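Local atomic coordinates of shikimate dehydrogenase (NADP(+)) (Thermotoga maritima, PDB entry 3U62), a protein that probably catalyses the reversible NADPH-linked reduction of 3-dehydroshikimate to shikimate, the fourth step of the chorismate pathway. Residues K2-G7 with E51-F56; I6-R11 with M34-P39. All blocks are in the same frame, centred on the assembly; numbering follows the deposited sequence.

Strand 2-7 is common to both contacts, which share Ile-6 and Gly-7 and have centres about 12 Å apart. In contact 1 it meets the end of helix 42-52 and the start of strand 55-58; in contact 2 its far end and the loop after it meet strand 31-36, its neighbour on the other flank. The two join where Tyr-53 OH reaches Glu-35 OE2, 2.6 Å away. At the end of strand 2-7 and in the loop after it, both contacts come near the predicted shikimate site: the side chain of Val-10 is about 4 Å from those of Ser-13 and Thr-59, and that of Ile-6 about 7 Å from that of Lys-63, the predicted proton acceptor.

Contact 1: K2-G7 with E51-F56; sequences KFCIIG and EEYDGF
Cys-4 sets its sulfur squarely over the ring of Tyr-53. SG sits 3.5 Å from the ring centroid and only 5° off the normal, while CB covers the same face nearer the CE1 rim, 3.6 Å from Tyr-53 CE1. With chi1 at 62°, SG stands between the backbone N and the carbonyl carbon, on the side of the strand where the Tyr-53 ring lies. The Tyr-53 ring also turns an edge to the backbone, with Lys-2 C and Phe-3 N near its plane. Its hydroxyl continues to Glu-35 on strand 31-36, so the tyrosine bridges the two flanks of strand 2-7.

Cys-4 SG also touches Phe-56 CB at 3.8 Å. The Phe-56 ring stands off toward Ile-6, whose CG1 approaches CD1 obliquely, and packs onto Ile-46, Ile-49 and Leu-50 of helix 42-52.

At the start of the strand Asp-54 faces Lys-2. Its OD1 accepts the Lys-2 amide at 2.8 Å in a nearly straight bond (164°), on the anti side of the carboxylate, and OD2 pairs with Arg-87. Lys-2 O receives two weak bonds, from the amides of Asp-54 and Gly-55. Just beyond, Phe-3 CA points its hydrogen at Gly-55 O, 3.1 Å away.

This is how the chain leaves helix 42-52 and enters strand 55-58 beside strand 2-7 in the substrate-binding domain. The chemistry is divided: a carboxylate and weak amide bonds hold the strand's start, whereas around Cys-4, whose buried N has no partner in the model, the contact relies on sulfur-aromatic and apolar packing rather than on regular amide bonds to Gly-55.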
# COMPACT_ATOMS: atom_id res chain seq x y z
N LYS A 2 -12.73 -19.27 0.41
CA LYS A 2 -13.26 -18.07 -0.24
C LYS A 2 -12.55 -16.82 0.25
O LYS A 2 -12.39 -16.61 1.46
CB LYS A 2 -14.76 -17.95 -0.00
CG LYS A 2 -15.61 -19.03 -0.66
CD LYS A 2 -17.07 -18.89 -0.28
CE LYS A 2 -17.92 -19.99 -0.89
NZ LYS A 2 -19.34 -19.91 -0.44
N PHE A 3 -12.13 -15.98 -0.69
CA PHE A 3 -11.46 -14.71 -0.39
C PHE A 3 -12.11 -13.59 -1.19
O PHE A 3 -12.86 -13.85 -2.14
CB PHE A 3 -9.97 -14.80 -0.72
CG PHE A 3 -9.26 -15.94 -0.05
CD1 PHE A 3 -9.08 -17.15 -0.70
CD2 PHE A 3 -8.79 -15.80 1.26
CE1 PHE A 3 -8.44 -18.21 -0.07
CE2 PHE A 3 -8.14 -16.86 1.89
CZ PHE A 3 -7.97 -18.07 1.23
N CYS A 4 -11.85 -12.34 -0.80
CA CYS A 4 -12.27 -11.18 -1.58
C CYS A 4 -11.42 -9.98 -1.22
O CYS A 4 -10.54 -10.06 -0.35
CB CYS A 4 -13.75 -10.87 -1.34
SG CYS A 4 -14.18 -10.44 0.37
N ILE A 5 -11.66 -8.87 -1.90
CA ILE A 5 -11.11 -7.59 -1.49
C ILE A 5 -12.27 -6.68 -1.11
O ILE A 5 -13.26 -6.57 -1.83
CB ILE A 5 -10.21 -6.96 -2.59
CG1 ILE A 5 -9.63 -5.61 -2.14
CG2 ILE A 5 -10.95 -6.84 -3.93
CD1 ILE A 5 -8.15 -5.65 -1.83
N ILE A 6 -12.15 -6.04 0.06
CA ILE A 6 -13.16 -5.09 0.51
C ILE A 6 -12.58 -3.68 0.50
O ILE A 6 -11.38 -3.48 0.72
CB ILE A 6 -13.74 -5.47 1.91
CG1 ILE A 6 -12.69 -5.35 3.03
CG2 ILE A 6 -14.32 -6.89 1.90
CD1 ILE A 6 -12.72 -4.00 3.77
N GLY A 7 -13.44 -2.71 0.22
CA GLY A 7 -13.02 -1.31 0.12
C GLY A 7 -14.08 -0.45 -0.52
O GLY A 7 -15.22 -0.89 -0.73
N GLU A 51 -18.40 -13.95 8.07
CA GLU A 51 -19.05 -15.25 8.06
C GLU A 51 -18.93 -15.98 6.72
O GLU A 51 -18.91 -17.21 6.68
CB GLU A 51 -20.53 -15.11 8.45
CG GLU A 51 -20.75 -14.72 9.91
CD GLU A 51 -22.22 -14.73 10.30
OE1 GLU A 51 -23.00 -15.52 9.73
OE2 GLU A 51 -22.59 -13.94 11.20
N GLU A 52 -18.84 -15.21 5.64
CA GLU A 52 -18.91 -15.78 4.29
C GLU A 52 -17.56 -16.09 3.65
O GLU A 52 -17.48 -16.88 2.71
CB GLU A 52 -19.73 -14.87 3.37
CG GLU A 52 -21.24 -14.95 3.61
CD GLU A 52 -22.05 -13.97 2.78
OE1 GLU A 52 -21.47 -13.25 1.93
OE2 GLU A 52 -23.28 -13.91 2.99
N TYR A 53 -16.51 -15.46 4.16
CA TYR A 53 -15.17 -15.61 3.60
C TYR A 53 -14.19 -16.16 4.64
O TYR A 53 -14.25 -15.79 5.81
CB TYR A 53 -14.66 -14.27 3.07
CG TYR A 53 -15.45 -13.72 1.91
CD1 TYR A 53 -15.15 -14.08 0.60
CD2 TYR A 53 -16.51 -12.84 2.12
CE1 TYR A 53 -15.87 -13.59 -0.47
CE2 TYR A 53 -17.24 -12.33 1.06
CZ TYR A 53 -16.91 -12.71 -0.23
OH TYR A 53 -17.63 -12.22 -1.30
N ASP A 54 -13.30 -17.04 4.19
CA ASP A 54 -12.23 -17.56 5.04
C ASP A 54 -11.21 -16.46 5.35
O ASP A 54 -10.70 -16.36 6.47
CB ASP A 54 -11.53 -18.74 4.37
CG ASP A 54 -12.45 -19.93 4.19
OD1 ASP A 54 -13.07 -20.04 3.11
OD2 ASP A 54 -12.56 -20.74 5.13
N GLY A 55 -10.93 -15.64 4.34
CA GLY A 55 -10.02 -14.52 4.48
C GLY A 55 -10.34 -13.46 3.45
O GLY A 55 -11.18 -13.68 2.57
N PHE A 56 -9.70 -12.31 3.58
CA PHE A 56 -9.90 -11.22 2.63
C PHE A 56 -8.83 -10.15 2.75
O PHE A 56 -8.13 -10.06 3.76
CB PHE A 56 -11.30 -10.59 2.78
CG PHE A 56 -11.62 -10.09 4.16
CD1 PHE A 56 -11.37 -8.77 4.51
CD2 PHE A 56 -12.21 -10.93 5.10
CE1 PHE A 56 -11.68 -8.30 5.79
CE2 PHE A 56 -12.52 -10.47 6.38
CZ PHE A 56 -12.26 -9.15 6.72

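Contact 2: I6-R11 with M34-P39; sequences IGYPVR and MEEIPP
Parallel strand pairing, prolonged by a loop gripped through a carboxylate, joins 6-11 to 34-39 within the beta-alpha-beta unit of strand 2-7, helix 15-26 and strand 31-36 in the substrate-binding domain. Ile-6 pairs with Glu-35 and Gly-7 with Glu-36. The Gly-7 amide gives a weak bond to Glu-35 O, and Ile-37 N gives a firmer hydrogen bond to Gly-7 O at 3.0 Å.

Past the strands, Tyr-8 lays a ring face on Pro-38: Pro-38 CA stands 3.8 Å from the centroid of the Tyr-8 ring, 14° off the normal, a CH-pi contact. Pro-39 CD comes obliquely to the CD2 side of the ring.

Val-10 packs CG1 against the strand backbone, close to Ser-13 and Thr-59, which are predicted to bind shikimate. Nearby, Met-34 CE lies 3.3 Å from Arg-11 O.

In Glu-36 CG is anti to the backbone N (chi1 -160°), and from there the extended chain carries the carboxylate to the loop. Its OE2 takes three donors: Val-10 N at 2.8 Å through the anti lone pair, Arg-11 N at 2.9 Å from above the carboxylate plane, and, in a salt bridge on the syn side, Arg-11 NH1 at 3.2 Å.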
# COMPACT_ATOMS: atom_id res chain seq x y z
N ILE A 6 -12.15 -6.04 0.06
CA ILE A 6 -13.16 -5.09 0.51
C ILE A 6 -12.58 -3.68 0.50
O ILE A 6 -11.38 -3.48 0.72
CB ILE A 6 -13.74 -5.47 1.91
CG1 ILE A 6 -12.69 -5.35 3.03
CG2 ILE A 6 -14.32 -6.89 1.90
CD1 ILE A 6 -12.72 -4.00 3.77
N GLY A 7 -13.44 -2.71 0.22
CA GLY A 7 -13.02 -1.31 0.12
C GLY A 7 -14.08 -0.45 -0.52
O GLY A 7 -15.22 -0.89 -0.73
N TYR A 8 -13.71 0.80 -0.82
CA TYR A 8 -14.61 1.78 -1.40
C TYR A 8 -13.79 2.94 -1.96
O TYR A 8 -13.38 3.83 -1.20
CB TYR A 8 -15.58 2.29 -0.33
CG TYR A 8 -16.79 2.99 -0.88
CD1 TYR A 8 -17.81 2.28 -1.51
CD2 TYR A 8 -16.94 4.37 -0.74
CE1 TYR A 8 -18.93 2.92 -2.01
CE2 TYR A 8 -18.06 5.03 -1.23
CZ TYR A 8 -19.05 4.29 -1.86
OH TYR A 8 -20.16 4.93 -2.36
N PRO A 9 -13.55 2.95 -3.28
CA PRO A 9 -14.01 1.98 -4.28
C PRO A 9 -13.15 0.72 -4.35
O PRO A 9 -12.01 0.72 -3.88
CB PRO A 9 -13.90 2.76 -5.59
CG PRO A 9 -12.74 3.67 -5.37
CD PRO A 9 -12.73 4.01 -3.90
N VAL A 10 -13.70 -0.34 -4.95
CA VAL A 10 -12.95 -1.58 -5.15
C VAL A 10 -13.37 -2.35 -6.41
O VAL A 10 -12.73 -3.34 -6.78
CB VAL A 10 -13.00 -2.48 -3.88
CG1 VAL A 10 -14.19 -3.45 -3.92
CG2 VAL A 10 -11.68 -3.22 -3.71
N ARG A 11 -14.43 -1.89 -7.08
CA ARG A 11 -14.96 -2.60 -8.25
C ARG A 11 -13.96 -2.72 -9.42
O ARG A 11 -14.07 -3.64 -10.23
CB ARG A 11 -16.28 -1.97 -8.72
CG ARG A 11 -16.14 -0.59 -9.33
CD ARG A 11 -17.42 0.21 -9.21
NE ARG A 11 -17.28 1.52 -9.83
CZ ARG A 11 -16.73 2.58 -9.24
NH1 ARG A 11 -16.26 2.50 -8.00
NH2 ARG A 11 -16.64 3.73 -9.90
N MET A 34 -15.05 -9.60 -4.65
CA MET A 34 -14.97 -8.18 -4.34
C MET A 34 -16.24 -7.70 -3.65
O MET A 34 -17.35 -8.10 -4.01
CB MET A 34 -14.71 -7.35 -5.60
CG MET A 34 -15.73 -7.55 -6.72
SD MET A 34 -15.66 -6.28 -8.00
CE MET A 34 -13.99 -6.50 -8.61
N GLU A 35 -16.07 -6.84 -2.65
CA GLU A 35 -17.18 -6.28 -1.90
C GLU A 35 -16.96 -4.78 -1.71
O GLU A 35 -16.17 -4.36 -0.86
CB GLU A 35 -17.33 -6.98 -0.54
CG GLU A 35 -17.47 -8.51 -0.60
CD GLU A 35 -18.91 -8.99 -0.79
OE1 GLU A 35 -19.81 -8.15 -0.99
OE2 GLU A 35 -19.13 -10.22 -0.73
N GLU A 36 -17.65 -3.98 -2.52
CA GLU A 36 -17.55 -2.53 -2.42
C GLU A 36 -18.53 -2.01 -1.37
O GLU A 36 -19.73 -1.86 -1.63
CB GLU A 36 -17.79 -1.86 -3.78
CG GLU A 36 -17.25 -0.43 -3.86
CD GLU A 36 -17.28 0.11 -5.28
OE1 GLU A 36 -18.35 0.58 -5.71
OE2 GLU A 36 -16.23 0.08 -5.95
N ILE A 37 -18.01 -1.77 -0.17
CA ILE A 37 -18.82 -1.40 0.99
C ILE A 37 -18.58 0.06 1.35
O ILE A 37 -17.45 0.46 1.63
CB ILE A 37 -18.47 -2.29 2.21
CG1 ILE A 37 -18.53 -3.78 1.83
CG2 ILE A 37 -19.42 -1.99 3.38
CD1 ILE A 37 -17.78 -4.71 2.78
N PRO A 38 -19.65 0.88 1.32
CA PRO A 38 -19.50 2.27 1.77
C PRO A 38 -19.26 2.34 3.28
O PRO A 38 -19.75 1.48 4.02
CB PRO A 38 -20.85 2.90 1.40
CG PRO A 38 -21.81 1.77 1.33
CD PRO A 38 -21.02 0.60 0.84
N PRO A 39 -18.50 3.36 3.73
CA PRO A 39 -18.17 3.53 5.15
C PRO A 39 -19.39 3.49 6.07
O PRO A 39 -19.32 2.93 7.16
CB PRO A 39 -17.52 4.92 5.20
CG PRO A 39 -16.92 5.09 3.86
CD PRO A 39 -17.85 4.39 2.90